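Side-chain contact in gala protein type 1, 3 or 4 (Legionella pneumophila subsp. pneumophila, PDB 4XA9), which is a leucine-rich-repeat protein that may bind small GTPases and stimulate their GTP hydrolysis: residues G133-Q137 and S138-K142. Sequence-based numbering, arbitrary orientation.
Sequences GYLAQ and SNLKK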
ATOM      1  N   GLY A 133      -3.521  19.810  10.527  1.00 28.48           N
ATOM      2  CA  GLY A 133      -3.583  20.880  11.508  1.00 28.65           C
ATOM      3  C   GLY A 133      -4.060  20.386  12.861  1.00 28.19           C
ATOM      4  O   GLY A 133      -3.536  20.783  13.908  1.00 26.55           O
ATOM      5  N   TYR A 134      -5.058  19.510  12.842  1.00 27.67           N
ATOM      6  CA  TYR A 134      -5.570  18.920  14.070  1.00 28.93           C
ATOM      7  C   TYR A 134      -4.513  18.053  14.744  1.00 31.14           C
ATOM      8  O   TYR A 134      -4.340  18.093  15.965  1.00 28.65           O
ATOM      9  CB  TYR A 134      -6.817  18.084  13.778  1.00 26.83           C
ATOM     10  CG  TYR A 134      -7.965  18.860  13.166  1.00 27.65           C
ATOM     11  CD1 TYR A 134      -8.190  20.195  13.488  1.00 29.76           C
ATOM     12  CD2 TYR A 134      -8.824  18.254  12.260  1.00 28.28           C
ATOM     13  CE1 TYR A 134      -9.248  20.898  12.926  1.00 30.97           C
ATOM     14  CE2 TYR A 134      -9.875  18.944  11.696  1.00 28.08           C
ATOM     15  CZ  TYR A 134     -10.085  20.262  12.029  1.00 31.20           C
ATOM     16  OH  TYR A 134     -11.142  20.935  11.454  1.00 35.39           O
ATOM     17  N   LEU A 135      -3.812  17.261  13.935  1.00 29.02           N
ATOM     18  CA  LEU A 135      -2.832  16.309  14.440  1.00 25.51           C
ATOM     19  C   LEU A 135      -1.601  17.028  14.970  1.00 27.83           C
ATOM     20  O   LEU A 135      -0.864  16.494  15.803  1.00 30.37           O
ATOM     21  CB  LEU A 135      -2.442  15.315  13.341  1.00 23.71           C
ATOM     22  CG  LEU A 135      -3.525  14.317  12.934  1.00 24.73           C
ATOM     23  CD1 LEU A 135      -3.157  13.595  11.649  1.00 24.96           C
ATOM     24  CD2 LEU A 135      -3.728  13.312  14.055  1.00 27.26           C
ATOM     25  N   ALA A 136      -1.389  18.248  14.489  1.00 26.62           N
ATOM     26  CA  ALA A 136      -0.266  19.062  14.942  1.00 28.37           C
ATOM     27  C   ALA A 136      -0.411  19.441  16.413  1.00 28.05           C
ATOM     28  O   ALA A 136       0.558  19.828  17.060  1.00 28.54           O
ATOM     29  CB  ALA A 136      -0.141  20.308  14.084  1.00 31.30           C
ATOM     30  N   GLN A 137      -1.626  19.321  16.938  1.00 30.50           N
ATOM     31  CA  GLN A 137      -1.894  19.652  18.335  1.00 34.19           C
ATOM     32  C   GLN A 137      -2.040  18.403  19.210  1.00 32.59           C
ATOM     33  O   GLN A 137      -2.322  18.500  20.405  1.00 32.22           O
ATOM     34  CB  GLN A 137      -3.159  20.507  18.438  1.00 39.30           C
ATOM     35  CG  GLN A 137      -3.134  21.749  17.566  1.00 43.84           C
ATOM     36  CD  GLN A 137      -2.071  22.743  17.996  1.00 49.86           C
ATOM     37  OE1 GLN A 137      -1.652  22.763  19.154  1.00 49.99           O
ATOM     38  NE2 GLN A 137      -1.623  23.571  17.057  1.00 53.45           N
ATOM     39  N   SER A 138      -1.847  17.231  18.614  1.00 30.95           N
ATOM     40  CA  SER A 138      -2.033  15.977  19.335  1.00 29.24           C
ATOM     41  C   SER A 138      -0.826  15.649  20.198  1.00 27.40           C
ATOM     42  O   SER A 138       0.193  16.333  20.134  1.00 23.65           O
ATOM     43  CB  SER A 138      -2.280  14.828  18.361  1.00 27.13           C
ATOM     44  OG  SER A 138      -1.090  14.535  17.659  1.00 24.42           O
ATOM     45  N   ASN A 139      -0.945  14.582  20.987  1.00 28.64           N
ATOM     46  CA  ASN A 139       0.165  14.087  21.794  1.00 33.48           C
ATOM     47  C   ASN A 139       0.780  12.819  21.200  1.00 29.25           C
ATOM     48  O   ASN A 139       1.502  12.091  21.880  1.00 28.01           O
ATOM     49  CB  ASN A 139      -0.295  13.815  23.231  1.00 43.77           C
ATOM     50  CG  ASN A 139      -0.565  15.092  24.013  1.00 53.19           C
ATOM     51  OD1 ASN A 139       0.110  16.106  23.822  1.00 59.68           O
ATOM     52  ND2 ASN A 139      -1.555  15.048  24.897  1.00 54.98           N
ATOM     53  N   LEU A 140       0.493  12.568  19.927  1.00 26.45           N
ATOM     54  CA  LEU A 140       0.974  11.368  19.247  1.00 24.66           C
ATOM     55  C   LEU A 140       2.493  11.331  19.147  1.00 24.65           C
ATOM     56  O   LEU A 140       3.130  12.346  18.860  1.00 28.71           O
ATOM     57  CB  LEU A 140       0.355  11.272  17.847  1.00 23.34           C
ATOM     58  CG  LEU A 140      -1.133  10.911  17.832  1.00 22.45           C
ATOM     59  CD1 LEU A 140      -1.763  11.226  16.482  1.00 20.32           C
ATOM     60  CD2 LEU A 140      -1.314   9.433  18.179  1.00 23.34           C
ATOM     61  N   LYS A 141       3.070  10.161  19.400  1.00 20.60           N
ATOM     62  CA  LYS A 141       4.503   9.971  19.231  1.00 21.37           C
ATOM     63  C   LYS A 141       4.833   9.467  17.829  1.00 20.92           C
ATOM     64  O   LYS A 141       5.904   9.757  17.294  1.00 21.99           O
ATOM     65  CB  LYS A 141       5.043   9.000  20.283  1.00 26.48           C
ATOM     66  CG  LYS A 141       4.964   9.548  21.699  1.00 34.47           C
ATOM     67  CD  LYS A 141       5.816   8.729  22.650  1.00 42.52           C
ATOM     68  CE  LYS A 141       5.882   9.378  24.023  1.00 50.55           C
ATOM     69  NZ  LYS A 141       6.972   8.795  24.859  1.00 53.97           N
ATOM     70  N   LYS A 142       3.903   8.724  17.233  1.00 15.96           N
ATOM     71  CA  LYS A 142       4.086   8.196  15.884  1.00 17.43           C
ATOM     72  C   LYS A 142       2.813   8.333  15.056  1.00 17.53           C
ATOM     73  O   LYS A 142       1.729   7.970  15.515  1.00 19.50           O
ATOM     74  CB  LYS A 142       4.506   6.725  15.930  1.00 16.66           C
ATOM     75  CG  LYS A 142       4.553   6.057  14.552  1.00 18.65           C
ATOM     76  CD  LYS A 142       5.013   4.605  14.638  1.00 21.80           C
ATOM     77  CE  LYS A 142       5.053   3.962  13.252  1.00 27.16           C
ATOM     78  NZ  LYS A 142       5.563   2.562  13.301  1.00 27.93           N
TER
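Leu135 O takes two hydrogen bonds from the same residue, Ser138, and a further one from the side-chain amide of Asn161. The serine hydroxyl gives the shorter bond, Ser138 OG to Leu135 O at 2.7 Å, lying only 15° from the plane of the carbonyl. The backbone bond, from Ser138 N to Leu135 O at 3.1 Å, closes a type I beta turn over Ala136 and Gln137; its donor stands well above that plane, 71° out of it, although the N-H itself points fairly straight at the oxygen. With chi1 at 71°, Ser138 OG sits between its own N and carbonyl carbon, turned back towards Leu135 O. The same OG accepts a long, weak bond from Leu140 N, 3.4 Å away, so the hydroxyl donates to the turn and weakly accepts from the chain that follows it. Next to these polar bonds the side chains of Leu135 and Leu140 approach each other obliquely, meeting through one methyl each, Leu135 CD2 and Leu140 CD1 at 3.8 Å. Both belong to the hydrophobic interior of the leucine-rich-repeat solenoid: Leu135 also packs on Val108 and Ala112 of helix 104-113 and on Leu158 of helix 151-159, while Leu140 reaches Leu117 and Leu120. Gln137 and Asn139 lie on the exposed side of the bend. Residues 136-141 connect helix 129-135 to strand 142-144, which runs parallel to its neighbours in the sheet. Asn161 ND2 also binds Ser138 O, so these oxygens of buried residues have partners, consistent with a well-defined path for the chain leaving the helix.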